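Local coordinates for high affinity transport system protein p37 (Mycoplasma hyorhinis, PDB 3E78), which serves as a lipoprotein component of a high-affinity transport system and binds thiamine diphosphate, at residues Ile46-Ser51 with Phe98-Ile103; Asn70-Asn75 with Asp373-Leu378; Asn150-Asp155 with Gln203-Pro208. One frame throughout, in Å; residues are numbered along the deposited sequence.

Contact 1. Residues Ile46-Ser51 with Phe98-Ile103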
loop_
_atom_site.group_PDB
_atom_site.type_symbol
_atom_site.label_atom_id
_atom_site.label_comp_id
_atom_site.label_asym_id
_atom_site.label_seq_id
_atom_site.Cartn_x
_atom_site.Cartn_y
_atom_site.Cartn_z
ATOM N N ILE A 46 16.507 -20.405 3.794
ATOM C CA ILE A 46 15.522 -19.577 3.083
ATOM C C ILE A 46 15.829 -18.118 3.363
ATOM O O ILE A 46 15.949 -17.725 4.518
ATOM C CB ILE A 46 14.101 -19.970 3.513
ATOM C CG1 ILE A 46 13.625 -21.271 2.854
ATOM C CG2 ILE A 46 13.111 -18.831 3.283
ATOM C CD1 ILE A 46 13.472 -21.225 1.352
ATOM N N THR A 47 15.987 -17.315 2.321
ATOM C CA THR A 47 16.308 -15.912 2.549
ATOM C C THR A 47 15.166 -14.995 2.121
ATOM O O THR A 47 14.727 -15.058 0.974
ATOM C CB THR A 47 17.571 -15.534 1.755
ATOM O OG1 THR A 47 18.674 -16.334 2.218
ATOM C CG2 THR A 47 17.926 -14.069 1.989
ATOM N N PHE A 48 14.683 -14.130 3.005
ATOM C CA PHE A 48 13.690 -13.128 2.636
ATOM C C PHE A 48 14.331 -11.821 2.173
ATOM O O PHE A 48 15.266 -11.327 2.809
ATOM C CB PHE A 48 12.790 -12.785 3.821
ATOM C CG PHE A 48 12.112 -13.966 4.483
ATOM C CD1 PHE A 48 11.543 -14.965 3.709
ATOM C CD2 PHE A 48 12.041 -14.064 5.862
ATOM C CE1 PHE A 48 10.906 -16.040 4.305
ATOM C CE2 PHE A 48 11.408 -15.135 6.469
ATOM C CZ PHE A 48 10.835 -16.119 5.685
ATOM N N GLY A 49 13.814 -11.264 1.083
ATOM C CA GLY A 49 14.320 -9.974 0.619
ATOM C C GLY A 49 13.532 -8.907 1.380
ATOM O O GLY A 49 12.310 -9.037 1.442
ATOM N N VAL A 50 14.228 -7.940 1.946
ATOM C CA VAL A 50 13.580 -6.819 2.632
ATOM C C VAL A 50 14.204 -5.492 2.190
ATOM O O VAL A 50 15.357 -5.440 1.748
ATOM C CB VAL A 50 13.655 -6.976 4.158
ATOM C CG1 VAL A 50 12.920 -8.231 4.603
ATOM C CG2 VAL A 50 15.103 -7.025 4.622
ATOM N N SER A 51 13.433 -4.417 2.302
ATOM C CA SER A 51 13.859 -3.102 1.831
ATOM C C SER A 51 15.127 -2.626 2.535
ATOM O O SER A 51 15.199 -2.609 3.764
ATOM C CB SER A 51 12.736 -2.080 2.039
ATOM O OG SER A 51 13.261 -0.785 2.272
ATOM N N PHE A 98 16.456 -19.384 8.535
ATOM C CA PHE A 98 15.924 -18.210 7.840
ATOM C C PHE A 98 16.830 -16.997 7.996
ATOM O O PHE A 98 17.347 -16.713 9.067
ATOM C CB PHE A 98 14.522 -17.876 8.368
ATOM C CG PHE A 98 13.548 -18.989 7.978
ATOM C CD1 PHE A 98 13.451 -20.110 8.773
ATOM C CD2 PHE A 98 12.790 -18.862 6.828
ATOM C CE1 PHE A 98 12.608 -21.152 8.423
ATOM C CE2 PHE A 98 11.940 -19.898 6.488
ATOM C CZ PHE A 98 11.847 -21.020 7.281
ATOM N N LYS A 99 17.012 -16.264 6.915
ATOM C CA LYS A 99 17.787 -15.046 6.877
ATOM C C LYS A 99 17.046 -13.974 6.084
ATOM O O LYS A 99 16.087 -14.241 5.364
ATOM C CB LYS A 99 19.141 -15.285 6.193
ATOM C CG LYS A 99 19.704 -16.680 6.410
ATOM C CD LYS A 99 21.055 -16.858 5.731
ATOM C CE LYS A 99 20.957 -16.804 4.218
ATOM N NZ LYS A 99 21.429 -15.515 3.637
ATOM N N VAL A 100 17.533 -12.741 6.190
ATOM C CA VAL A 100 17.068 -11.708 5.271
ATOM C C VAL A 100 18.263 -11.110 4.542
ATOM O O VAL A 100 19.413 -11.257 4.954
ATOM C CB VAL A 100 16.266 -10.644 6.028
ATOM C CG1 VAL A 100 15.334 -11.322 7.028
ATOM C CG2 VAL A 100 17.196 -9.681 6.742
ATOM N N THR A 101 17.954 -10.444 3.449
ATOM C CA THR A 101 18.893 -9.746 2.593
ATOM C C THR A 101 18.287 -8.423 2.162
ATOM O O THR A 101 17.110 -8.411 1.797
ATOM C CB THR A 101 19.216 -10.654 1.393
ATOM O OG1 THR A 101 20.370 -10.172 0.703
ATOM C CG2 THR A 101 18.057 -10.645 0.405
ATOM N N PRO A 102 18.989 -7.300 2.207
ATOM C CA PRO A 102 18.354 -6.036 1.810
ATOM C C PRO A 102 18.286 -5.900 0.295
ATOM O O PRO A 102 19.202 -6.299 -0.425
ATOM C CB PRO A 102 19.276 -4.973 2.406
ATOM C CG PRO A 102 20.606 -5.633 2.518
ATOM C CD PRO A 102 20.383 -7.110 2.629
ATOM N N ILE A 103 17.175 -5.346 -0.174
ATOM C CA ILE A 103 16.948 -5.086 -1.587
ATOM C C ILE A 103 16.695 -3.602 -1.868
ATOM O O ILE A 103 15.938 -2.959 -1.145
ATOM C CB ILE A 103 15.750 -5.880 -2.141
ATOM C CG1 ILE A 103 16.135 -7.224 -2.770
ATOM C CG2 ILE A 103 14.955 -5.042 -3.125
ATOM C CD1 ILE A 103 16.425 -8.275 -1.720
#
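Phe48 and Phe98 share one face of a two-stranded parallel sheet, formed by 46-51 and 98-103, and their rings meet at a slant. The planes are 33° apart, and Phe48 CZ reaches Phe98 CD2 at 3.6 Å. Phe48 CG lies anti to its own carbonyl carbon (chi1 -54°), a turn that carries the ring back along the strand to its neighbour. Ile46 runs beside Phe98 in the same direction; its CG2 branch, the one anti to the backbone N, touches Phe98 CD2 at 3.6 Å, while the CG1 branch leads away from 98-103. The Ile46 side chain also touches Ile360 of helix 354-369. Farther along, the CG2 methyls of Val50 and Val100 meet at 4.0 Å. Helix 65-86 covers this apolar face, with Phe76 edge-to-face against both phenylalanines.

The Thr47 face is more polar. Thr47 OG1 sits 3.1 Å from Lys99 CE, the lysine chain bending at its last two torsions, while the methyl Thr47 CG2 lies 3.7 Å from Thr101 CB; beta-branched threonine suits a strand and offers both characters. Gly49 leaves room for Ile103 CD1, 3.6 Å from its CA.

Five backbone bonds join the strands, among them Lys99 N to Ile46 O and Ile103 N to Val50 O, the latter short at 2.6 Å. At the end, Ser51 OG caps Trp54 N of the following helix. The chemistry is thus two-sided: aromatic and branched aliphatic groups pack one face under a helix, on the other Thr47 is buried while Lys99 is exposed, and the backbone ladder fixes the register of the two strands.

Contact 2. Residues Asn70-Asn75 with Asp373-Leu378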
loop_
_atom_site.group_PDB
_atom_site.type_symbol
_atom_site.label_atom_id
_atom_site.label_comp_id
_atom_site.label_asym_id
_atom_site.label_seq_id
_atom_site.Cartn_x
_atom_site.Cartn_y
_atom_site.Cartn_z
ATOM N N ASN A 70 15.413 -9.532 13.637
ATOM C CA ASN A 70 16.166 -10.601 14.273
ATOM C C ASN A 70 15.244 -11.483 15.093
ATOM O O ASN A 70 15.287 -12.702 14.995
ATOM C CB ASN A 70 17.274 -10.057 15.183
ATOM C CG ASN A 70 18.620 -10.585 14.723
ATOM O OD1 ASN A 70 19.432 -11.041 15.523
ATOM N ND2 ASN A 70 18.820 -10.521 13.413
ATOM N N THR A 71 14.412 -10.847 15.913
ATOM C CA THR A 71 13.515 -11.659 16.735
ATOM C C THR A 71 12.452 -12.288 15.846
ATOM O O THR A 71 11.962 -13.372 16.153
ATOM C CB THR A 71 12.862 -10.850 17.871
ATOM O OG1 THR A 71 11.583 -10.375 17.458
ATOM C CG2 THR A 71 13.713 -9.627 18.206
ATOM N N PHE A 72 12.126 -11.597 14.752
ATOM C CA PHE A 72 11.149 -12.135 13.812
ATOM C C PHE A 72 11.697 -13.436 13.234
ATOM O O PHE A 72 10.997 -14.438 13.155
ATOM C CB PHE A 72 10.853 -11.125 12.713
ATOM C CG PHE A 72 10.053 -11.675 11.540
ATOM C CD1 PHE A 72 8.706 -11.958 11.691
ATOM C CD2 PHE A 72 10.665 -11.904 10.323
ATOM C CE1 PHE A 72 7.977 -12.469 10.631
ATOM C CE2 PHE A 72 9.945 -12.409 9.251
ATOM C CZ PHE A 72 8.600 -12.690 9.414
ATOM N N LEU A 73 12.961 -13.400 12.843
ATOM C CA LEU A 73 13.597 -14.595 12.278
ATOM C C LEU A 73 13.697 -15.727 13.287
ATOM O O LEU A 73 13.528 -16.909 12.982
ATOM C CB LEU A 73 14.980 -14.227 11.740
ATOM C CG LEU A 73 14.996 -13.315 10.508
ATOM C CD1 LEU A 73 16.412 -12.900 10.149
ATOM C CD2 LEU A 73 14.322 -13.998 9.329
ATOM N N GLU A 74 13.979 -15.407 14.549
ATOM C CA GLU A 74 14.086 -16.486 15.527
ATOM C C GLU A 74 12.725 -17.139 15.704
ATOM O O GLU A 74 12.622 -18.354 15.827
ATOM C CB GLU A 74 14.607 -15.999 16.878
ATOM C CG GLU A 74 15.212 -17.086 17.754
ATOM C CD GLU A 74 14.197 -17.875 18.557
ATOM O OE1 GLU A 74 13.118 -17.331 18.884
ATOM O OE2 GLU A 74 14.473 -19.057 18.855
ATOM N N ASN A 75 11.693 -16.296 15.737
ATOM C CA ASN A 75 10.363 -16.867 15.942
ATOM C C ASN A 75 9.900 -17.673 14.743
ATOM O O ASN A 75 9.297 -18.739 14.871
ATOM C CB ASN A 75 9.391 -15.720 16.235
ATOM C CG ASN A 75 9.803 -14.988 17.504
ATOM O OD1 ASN A 75 10.817 -15.322 18.117
ATOM N ND2 ASN A 75 9.011 -13.992 17.890
ATOM N N ASP A 373 4.452 -11.955 15.326
ATOM C CA ASP A 373 5.027 -11.275 14.167
ATOM C C ASP A 373 5.426 -9.847 14.523
ATOM O O ASP A 373 4.572 -8.967 14.629
ATOM C CB ASP A 373 4.030 -11.290 13.013
ATOM C CG ASP A 373 4.503 -10.529 11.798
ATOM O OD1 ASP A 373 5.675 -10.105 11.750
ATOM O OD2 ASP A 373 3.682 -10.351 10.871
ATOM N N THR A 374 6.719 -9.608 14.699
ATOM C CA THR A 374 7.214 -8.305 15.107
ATOM C C THR A 374 7.537 -7.430 13.907
ATOM O O THR A 374 7.891 -6.266 14.089
ATOM C CB THR A 374 8.499 -8.402 15.960
ATOM O OG1 THR A 374 9.466 -9.200 15.267
ATOM C CG2 THR A 374 8.204 -9.084 17.284
ATOM N N TYR A 375 7.421 -7.994 12.714
ATOM C CA TYR A 375 7.871 -7.311 11.510
ATOM C C TYR A 375 6.714 -6.687 10.738
ATOM O O TYR A 375 6.697 -5.488 10.459
ATOM C CB TYR A 375 8.599 -8.320 10.624
ATOM C CG TYR A 375 8.964 -7.877 9.231
ATOM C CD1 TYR A 375 9.806 -6.794 9.015
ATOM C CD2 TYR A 375 8.473 -8.545 8.117
ATOM C CE1 TYR A 375 10.145 -6.386 7.746
ATOM C CE2 TYR A 375 8.805 -8.146 6.836
ATOM C CZ TYR A 375 9.642 -7.069 6.661
ATOM O OH TYR A 375 9.980 -6.661 5.390
ATOM N N GLY A 376 5.769 -7.557 10.406
ATOM C CA GLY A 376 4.635 -7.198 9.587
ATOM C C GLY A 376 3.979 -5.866 9.907
ATOM O O GLY A 376 3.838 -5.025 9.007
ATOM N N PRO A 377 3.545 -5.681 11.143
ATOM C CA PRO A 377 2.765 -4.480 11.498
ATOM C C PRO A 377 3.535 -3.190 11.268
ATOM O O PRO A 377 2.902 -2.140 11.144
ATOM C CB PRO A 377 2.486 -4.639 12.998
ATOM C CG PRO A 377 2.547 -6.122 13.195
ATOM C CD PRO A 377 3.698 -6.548 12.316
ATOM N N LEU A 378 4.859 -3.284 11.222
ATOM C CA LEU A 378 5.673 -2.098 10.959
ATOM C C LEU A 378 5.490 -1.659 9.509
ATOM O O LEU A 378 5.819 -0.536 9.118
ATOM C CB LEU A 378 7.152 -2.355 11.266
ATOM C CG LEU A 378 7.514 -2.593 12.735
ATOM C CD1 LEU A 378 9.016 -2.759 12.928
ATOM C CD2 LEU A 378 7.001 -1.452 13.603
#
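Phe72, reaching out from helix 65-86, lays its ring against the loop 373-378, and the apolar part of the contact is built on it. CG stands anti to the backbone N (chi1 169°), which directs the ring off the helix and into the loop. Tyr375 CB rests over one face of this ring, 3.9 Å from the Phe72 centroid and 19° off the normal, a CH-pi contact displaced toward the rim. The two aromatic rings themselves are inclined at 41°, neither stacked nor edge-to-face. Phenylalanine suits the place because it offers a broad apolar surface with no polar atom to satisfy; Phe364 and Leu367 of helix 354-369 also pack on it.

Polar groups lie beside the ring. Asp373 OD1 packs 3.5 Å from Phe72 CE1, its carboxylate turned obliquely to the ring. Within the loop, Asp373 OD1 also receives two backbone N-H groups from one face of the carboxylate: Tyr375 N at 2.9 Å, making an Asx turn, and Gly376 N, also at 2.9 Å and on the syn side. The other oxygen, OD2, bonds to Tyr384 OH, so both ends of this buried group are engaged. Aspartate is short enough to fold back on its own chain in this way.

Among the hydroxyls, Thr374 OG1 bonds to Val68 O in the helix and also lies against Phe72 CB at 3.5 Å; Thr71 OG1 stands 3.3 Å from Thr374 OG1.

The chemistry implies a division of labour. Asp373 shapes the loop from within, and the N-H groups around it probably favour its ionised form; Phe72 supplies the apolar surface by which the helix holds the loop. The loop so held continues to Pro377 and Leu378, which touch the bound thiamine diphosphate.

Contact 3. Residues Asn150-Asp155 with Gln203-Pro208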
loop_
_atom_site.group_PDB
_atom_site.type_symbol
_atom_site.label_atom_id
_atom_site.label_comp_id
_atom_site.label_asym_id
_atom_site.label_seq_id
_atom_site.Cartn_x
_atom_site.Cartn_y
_atom_site.Cartn_z
ATOM N N ASN A 150 -5.057 -3.755 9.202
ATOM C CA ASN A 150 -6.163 -3.262 10.028
ATOM C C ASN A 150 -7.018 -2.329 9.183
ATOM O O ASN A 150 -6.472 -1.429 8.550
ATOM C CB ASN A 150 -5.625 -2.539 11.261
ATOM C CG ASN A 150 -5.011 -3.498 12.269
ATOM O OD1 ASN A 150 -5.263 -4.708 12.233
ATOM N ND2 ASN A 150 -4.210 -2.956 13.171
ATOM N N SER A 151 -8.322 -2.542 9.152
ATOM C CA SER A 151 -9.174 -1.661 8.360
ATOM C C SER A 151 -9.223 -0.266 8.976
ATOM O O SER A 151 -9.060 -0.077 10.182
ATOM C CB SER A 151 -10.574 -2.267 8.257
ATOM O OG SER A 151 -11.243 -2.128 9.504
ATOM N N PHE A 152 -9.422 0.739 8.137
ATOM C CA PHE A 152 -9.646 2.101 8.616
ATOM C C PHE A 152 -11.077 2.178 9.132
ATOM O O PHE A 152 -11.972 1.487 8.633
ATOM C CB PHE A 152 -9.399 3.108 7.498
ATOM C CG PHE A 152 -7.953 3.350 7.098
ATOM C CD1 PHE A 152 -6.978 3.655 8.025
ATOM C CD2 PHE A 152 -7.583 3.270 5.761
ATOM C CE1 PHE A 152 -5.673 3.878 7.643
ATOM C CE2 PHE A 152 -6.281 3.503 5.356
ATOM C CZ PHE A 152 -5.324 3.824 6.304
ATOM N N VAL A 153 -11.347 2.999 10.147
ATOM C CA VAL A 153 -12.740 3.005 10.608
ATOM C C VAL A 153 -13.660 3.535 9.522
ATOM O O VAL A 153 -14.840 3.201 9.464
ATOM C CB VAL A 153 -12.915 3.851 11.880
ATOM C CG1 VAL A 153 -12.228 3.198 13.064
ATOM C CG2 VAL A 153 -12.373 5.249 11.646
ATOM N N PHE A 154 -13.129 4.364 8.629
ATOM C CA PHE A 154 -13.968 4.944 7.582
ATOM C C PHE A 154 -13.979 4.104 6.320
ATOM O O PHE A 154 -14.554 4.532 5.316
ATOM C CB PHE A 154 -13.474 6.359 7.244
ATOM C CG PHE A 154 -11.975 6.427 7.002
ATOM C CD1 PHE A 154 -11.117 6.814 8.011
ATOM C CD2 PHE A 154 -11.419 6.107 5.774
ATOM C CE1 PHE A 154 -9.753 6.879 7.811
ATOM C CE2 PHE A 154 -10.054 6.163 5.564
ATOM C CZ PHE A 154 -9.210 6.539 6.582
ATOM N N ASP A 155 -13.344 2.923 6.315
ATOM C CA ASP A 155 -13.353 2.172 5.052
ATOM C C ASP A 155 -13.259 0.678 5.322
ATOM O O ASP A 155 -12.223 0.048 5.107
ATOM C CB ASP A 155 -12.203 2.665 4.175
ATOM C CG ASP A 155 -12.113 1.991 2.825
ATOM O OD1 ASP A 155 -13.105 1.341 2.426
ATOM O OD2 ASP A 155 -11.046 2.122 2.176
ATOM N N GLN A 203 -3.559 4.880 16.233
ATOM C CA GLN A 203 -4.410 3.710 16.346
ATOM C C GLN A 203 -5.879 4.054 16.317
ATOM O O GLN A 203 -6.733 3.242 15.964
ATOM C CB GLN A 203 -4.110 2.987 17.666
ATOM C CG GLN A 203 -2.734 2.346 17.711
ATOM C CD GLN A 203 -2.559 1.553 19.002
ATOM O OE1 GLN A 203 -2.794 0.346 19.037
ATOM N NE2 GLN A 203 -2.150 2.243 20.062
ATOM N N SER A 204 -6.232 5.269 16.721
ATOM C CA SER A 204 -7.672 5.511 16.846
ATOM C C SER A 204 -8.343 5.600 15.494
ATOM O O SER A 204 -9.574 5.654 15.407
ATOM C CB SER A 204 -7.891 6.793 17.670
ATOM O OG SER A 204 -7.190 7.857 17.059
ATOM N N VAL A 205 -7.577 5.617 14.399
ATOM C CA VAL A 205 -8.263 5.716 13.101
ATOM C C VAL A 205 -8.496 4.342 12.489
ATOM O O VAL A 205 -8.947 4.218 11.347
ATOM C CB VAL A 205 -7.492 6.611 12.105
ATOM C CG1 VAL A 205 -7.316 8.016 12.665
ATOM C CG2 VAL A 205 -6.138 6.020 11.756
ATOM N N TYR A 206 -8.200 3.287 13.247
ATOM C CA TYR A 206 -8.315 1.931 12.718
ATOM C C TYR A 206 -9.299 1.061 13.482
ATOM O O TYR A 206 -9.524 1.265 14.670
ATOM C CB TYR A 206 -6.968 1.211 12.827
ATOM C CG TYR A 206 -5.849 1.698 11.961
ATOM C CD1 TYR A 206 -5.033 2.741 12.384
ATOM C CD2 TYR A 206 -5.600 1.110 10.724
ATOM C CE1 TYR A 206 -4.000 3.196 11.592
ATOM C CE2 TYR A 206 -4.568 1.551 9.924
ATOM C CZ TYR A 206 -3.774 2.589 10.368
ATOM O OH TYR A 206 -2.742 3.032 9.567
ATOM N N ASP A 207 -9.858 0.054 12.820
ATOM C CA ASP A 207 -10.572 -0.976 13.553
ATOM C C ASP A 207 -9.870 -2.316 13.290
ATOM O O ASP A 207 -10.067 -2.989 12.284
ATOM C CB ASP A 207 -12.039 -1.089 13.178
ATOM C CG ASP A 207 -12.730 -2.259 13.861
ATOM O OD1 ASP A 207 -12.169 -2.935 14.748
ATOM O OD2 ASP A 207 -13.895 -2.522 13.486
ATOM N N PRO A 208 -9.046 -2.662 14.267
ATOM C CA PRO A 208 -8.216 -3.866 14.172
ATOM C C PRO A 208 -9.037 -5.148 14.215
ATOM O O PRO A 208 -8.549 -6.241 13.923
ATOM C CB PRO A 208 -7.317 -3.773 15.404
ATOM C CG PRO A 208 -7.567 -2.452 16.036
ATOM C CD PRO A 208 -8.863 -1.913 15.517
#
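Tyr206 packs alongside Phe152 where strand 141-152 pairs antiparallel with the short strand 206-207. From its base outward, Tyr206 CB lies 3.6 Å from Ser151 O. CG stands anti to the tyrosine carbonyl carbon (chi1 -68°), and beyond it Tyr206 CD2 brings the ring edge to Asn150 O at 3.5 Å, with Asn150 CB also close. Next, Tyr206 CE2 meets Phe152 CE1 at 3.4 Å. Tyr206 CZ and OH stay beside Phe152 CE1, OH at 3.6 Å from it. Phe152 CD1 sits over one face of the tyrosine ring, toward its rim, and the planes are inclined at 36°.

Backbone bonds set this spacing: Asp207 N to Ser151 O at 2.8 Å, and Val153 N to Val205 O at 2.9 Å, the donor rising above the carbonyl plane. Branched Val153 fills the ground beside them, CG1 against Tyr206 C. Asp207 OD1 bonds to Thr209 N, and OD2 forms a salt bridge with Lys156.

The bound thiamine diphosphate lies about 5 Å from the Tyr206 side chain. The chemistry therefore implies that Phe152 and the backbone bonds probably help to hold the Tyr206 ring beside the bound ligand.

How the contacts relate
Contacts 1 and 2 adjoin, with centres 12 Å apart, and both involve helix 65-86: its Leu73 packs on Phe98 and Val100, while Phe72 serves the loop 373-378. Val50 CG1 and Tyr375 OH, 3.4 Å apart, join them directly. Contact 3 lies about 18 Å from contact 1 and about 7 Å from contact 2, nearest atoms in each case. Contact 2 is buried; the other two are partly so. Contact 1, a strand pair, has a continuous backbone ladder; contact 2, helix against loop, relies on packing around an internally bonded aspartate; contact 3, a strand end running into a turn, combines few backbone bonds with an aromatic pair. Pro377 and Leu378 of contact 2 touch thiamine diphosphate, whereas Tyr206 of contact 3 lies about 5 Å from it.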